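Protein RMD9, mitochondrial (Saccharomyces cerevisiae S288C, PDB 7A9X) binds a dodecameric RNA motif in the 3'-UTRs of mitochondrial mRNAs and takes part in the processing or stability of those transcripts. Local coordinates at residues A[346-351]-A[394-399]. Residues are numbered along the deposited sequence; the frame is centred on the assembly and turned at random.
Sequences KAVKFY and SGVKKI
Val-396 reaches across to Val-348 and Lys-349, joining helices 337-351 and 379-396, which fall in what are assigned as two successive pentatricopeptide repeats, PPR5 and PPR6, near the end of each helix. The closest pair of CA atoms across the segments is Lys-349 and Val-396, 6.1 Å apart.

The contact is apolar. CG1 of Val-396 meets CG1 of Val-348 at 3.8 Å, and the two side chains approach at a slant. With CG1 anti to the backbone N (chi1 179°), Val-396 sets this methyl against Val-348 and turns CG2 to Lys-349. The same Val-348 methyl also touches CG2 of Val-396, 4.0 Å away, so it faces both branches of its partner. Lys-349 adds its aliphatic part: its CG lies 3.9 Å from Val-396 CG2, the two side chains running roughly at right angles, while the chain beyond CG is extended. Trimming Val-396 to an alanine would probably open a gap beside Val-348 and leave Lys-349 CG without its apolar neighbour.

Around this pair, Val-348 also packs on Phe-392 and Tyr-393 of helix 379-396 and on Leu-363 of helix 357-374, which buries it between the repeats. Tyr-351, at the end of its helix, packs on an adenine base of the bound RNA, placing the contact close to the RNA-binding surface.

Lys-397 NZ donates to Lys-398 O at 2.6 Å, almost in line with the carbonyl (169° at the oxygen), and forms a salt bridge with Asp-400. No hydrogen bond links 346-351 to 394-399; the nearest approach is a methyl against a backbone carbonyl, Val-396 CG1 to Val-348 O, at 3.5 Å.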
ATOM      1  N   LYS A 346     -15.261  -9.971  12.190  1.00 67.83           N
ATOM      2  CA  LYS A 346     -16.307  -9.655  11.224  1.00 71.44           C
ATOM      3  C   LYS A 346     -15.718  -9.348   9.853  1.00 71.62           C
ATOM      4  O   LYS A 346     -16.300  -9.713   8.826  1.00 73.71           O
ATOM      5  CB  LYS A 346     -17.151  -8.482  11.727  1.00 74.50           C
ATOM      6  CG  LYS A 346     -17.986  -8.805  12.957  1.00 80.10           C
ATOM      7  CD  LYS A 346     -18.899  -7.651  13.324  1.00 85.30           C
ATOM      8  CE  LYS A 346     -19.785  -8.009  14.505  1.00 91.49           C
ATOM      9  NZ  LYS A 346     -20.778  -6.937  14.796  1.00 96.67           N
ATOM     10  N   ALA A 347     -14.561  -8.684   9.815  1.00 66.62           N
ATOM     11  CA  ALA A 347     -13.932  -8.386   8.533  1.00 65.44           C
ATOM     12  C   ALA A 347     -13.450  -9.659   7.844  1.00 69.85           C
ATOM     13  O   ALA A 347     -13.605  -9.808   6.626  1.00 70.26           O
ATOM     14  CB  ALA A 347     -12.776  -7.409   8.731  1.00 60.40           C
ATOM     15  N   VAL A 348     -12.872 -10.589   8.608  1.00 67.93           N
ATOM     16  CA  VAL A 348     -12.390 -11.840   8.029  1.00 67.00           C
ATOM     17  C   VAL A 348     -13.548 -12.653   7.464  1.00 73.56           C
ATOM     18  O   VAL A 348     -13.446 -13.228   6.373  1.00 76.15           O
ATOM     19  CB  VAL A 348     -11.588 -12.637   9.073  1.00 67.17           C
ATOM     20  CG1 VAL A 348     -11.326 -14.052   8.581  1.00 73.41           C
ATOM     21  CG2 VAL A 348     -10.276 -11.934   9.378  1.00 61.79           C
ATOM     22  N   LYS A 349     -14.668 -12.715   8.191  1.00 74.24           N
ATOM     23  CA  LYS A 349     -15.826 -13.441   7.680  1.00 72.79           C
ATOM     24  C   LYS A 349     -16.424 -12.756   6.458  1.00 69.54           C
ATOM     25  O   LYS A 349     -16.897 -13.436   5.541  1.00 71.70           O
ATOM     26  CB  LYS A 349     -16.884 -13.594   8.774  1.00 78.03           C
ATOM     27  CG  LYS A 349     -16.576 -14.691   9.776  1.00 85.64           C
ATOM     28  CD  LYS A 349     -17.719 -14.888  10.760  1.00 93.48           C
ATOM     29  CE  LYS A 349     -17.455 -16.079  11.669  1.00101.69           C
ATOM     30  NZ  LYS A 349     -18.557 -16.291  12.648  1.00109.10           N
ATOM     31  N   PHE A 350     -16.412 -11.422   6.426  1.00 70.04           N
ATOM     32  CA  PHE A 350     -16.918 -10.707   5.259  1.00 68.60           C
ATOM     33  C   PHE A 350     -16.069 -10.993   4.029  1.00 72.82           C
ATOM     34  O   PHE A 350     -16.604 -11.255   2.945  1.00 78.00           O
ATOM     35  CB  PHE A 350     -16.962  -9.204   5.540  1.00 70.11           C
ATOM     36  CG  PHE A 350     -17.587  -8.396   4.436  1.00 72.46           C
ATOM     37  CD1 PHE A 350     -18.952  -8.150   4.430  1.00 70.59           C
ATOM     38  CD2 PHE A 350     -16.810  -7.881   3.407  1.00 69.56           C
ATOM     39  CE1 PHE A 350     -19.533  -7.404   3.417  1.00 67.61           C
ATOM     40  CE2 PHE A 350     -17.383  -7.136   2.389  1.00 63.86           C
ATOM     41  CZ  PHE A 350     -18.746  -6.896   2.394  1.00 65.30           C
ATOM     42  N   TYR A 351     -14.745 -10.948   4.174  1.00 72.76           N
ATOM     43  CA  TYR A 351     -13.866 -11.176   3.034  1.00 75.23           C
ATOM     44  C   TYR A 351     -13.956 -12.620   2.553  1.00 82.52           C
ATOM     45  O   TYR A 351     -14.241 -12.878   1.377  1.00 85.01           O
ATOM     46  CB  TYR A 351     -12.426 -10.814   3.400  1.00 73.27           C
ATOM     47  CG  TYR A 351     -12.187  -9.332   3.598  1.00 71.08           C
ATOM     48  CD1 TYR A 351     -12.803  -8.392   2.783  1.00 68.33           C
ATOM     49  CD2 TYR A 351     -11.343  -8.877   4.602  1.00 59.61           C
ATOM     50  CE1 TYR A 351     -12.583  -7.038   2.963  1.00 65.15           C
ATOM     51  CE2 TYR A 351     -11.117  -7.528   4.790  1.00 58.59           C
ATOM     52  CZ  TYR A 351     -11.739  -6.614   3.969  1.00 63.01           C
ATOM     53  OH  TYR A 351     -11.513  -5.270   4.156  1.00 60.26           O
ATOM     54  N   SER A 394      -9.101 -20.653  10.446  1.00 82.33           N
ATOM     55  CA  SER A 394      -9.289 -21.885   9.687  1.00 86.92           C
ATOM     56  C   SER A 394     -10.759 -22.104   9.352  1.00 85.53           C
ATOM     57  O   SER A 394     -11.090 -22.575   8.258  1.00 88.85           O
ATOM     58  CB  SER A 394      -8.737 -23.075  10.472  1.00 93.87           C
ATOM     59  OG  SER A 394      -7.358 -22.916  10.754  1.00102.27           O
ATOM     60  N   GLY A 395     -11.656 -21.766  10.280  1.00 78.95           N
ATOM     61  CA  GLY A 395     -13.076 -21.963  10.051  1.00 81.98           C
ATOM     62  C   GLY A 395     -13.661 -21.077   8.972  1.00 86.59           C
ATOM     63  O   GLY A 395     -14.745 -21.375   8.462  1.00 93.66           O
ATOM     64  N   VAL A 396     -12.971 -19.999   8.614  1.00 82.89           N
ATOM     65  CA  VAL A 396     -13.462 -19.088   7.586  1.00 83.67           C
ATOM     66  C   VAL A 396     -12.954 -19.483   6.205  1.00 82.37           C
ATOM     67  O   VAL A 396     -13.719 -19.498   5.239  1.00 88.39           O
ATOM     68  CB  VAL A 396     -13.064 -17.641   7.940  1.00 87.61           C
ATOM     69  CG1 VAL A 396     -13.550 -16.676   6.869  1.00 86.92           C
ATOM     70  CG2 VAL A 396     -13.616 -17.260   9.304  1.00 88.80           C
ATOM     71  N   LYS A 397     -11.670 -19.816   6.094  1.00 79.54           N
ATOM     72  CA  LYS A 397     -11.058 -20.103   4.805  1.00 79.33           C
ATOM     73  C   LYS A 397      -9.802 -20.928   5.035  1.00 82.56           C
ATOM     74  O   LYS A 397      -9.349 -21.105   6.168  1.00 80.45           O
ATOM     75  CB  LYS A 397     -10.723 -18.813   4.052  1.00 76.90           C
ATOM     76  CG  LYS A 397      -9.779 -17.895   4.818  1.00 77.93           C
ATOM     77  CD  LYS A 397      -9.482 -16.618   4.051  1.00 76.83           C
ATOM     78  CE  LYS A 397      -8.607 -16.877   2.833  1.00 76.26           C
ATOM     79  NZ  LYS A 397      -7.229 -17.301   3.206  1.00 76.57           N
ATOM     80  N   LYS A 398      -9.247 -21.437   3.937  1.00 87.23           N
ATOM     81  CA  LYS A 398      -7.923 -22.037   3.991  1.00 86.00           C
ATOM     82  C   LYS A 398      -6.897 -20.966   4.332  1.00 81.66           C
ATOM     83  O   LYS A 398      -6.960 -19.843   3.827  1.00 79.57           O
ATOM     84  CB  LYS A 398      -7.574 -22.701   2.658  1.00 89.00           C
ATOM     85  CG  LYS A 398      -8.312 -24.004   2.393  1.00 95.06           C
ATOM     86  CD  LYS A 398      -7.855 -24.646   1.090  1.00103.12           C
ATOM     87  CE  LYS A 398      -8.573 -25.962   0.839  1.00112.94           C
ATOM     88  NZ  LYS A 398      -8.103 -26.629  -0.407  1.00118.71           N
ATOM     89  N   ILE A 399      -5.954 -21.314   5.207  1.00 83.87           N
ATOM     90  CA  ILE A 399      -4.996 -20.327   5.688  1.00 80.00           C
ATOM     91  C   ILE A 399      -4.028 -19.969   4.571  1.00 80.33           C
ATOM     92  O   ILE A 399      -3.502 -20.845   3.872  1.00 84.12           O
ATOM     93  CB  ILE A 399      -4.258 -20.847   6.930  1.00 74.67           C
ATOM     94  CG1 ILE A 399      -5.254 -21.129   8.057  1.00 78.27           C
ATOM     95  CG2 ILE A 399      -3.225 -19.834   7.393  1.00 70.03           C
ATOM     96  CD1 ILE A 399      -4.605 -21.565   9.350  1.00 80.06           C
TER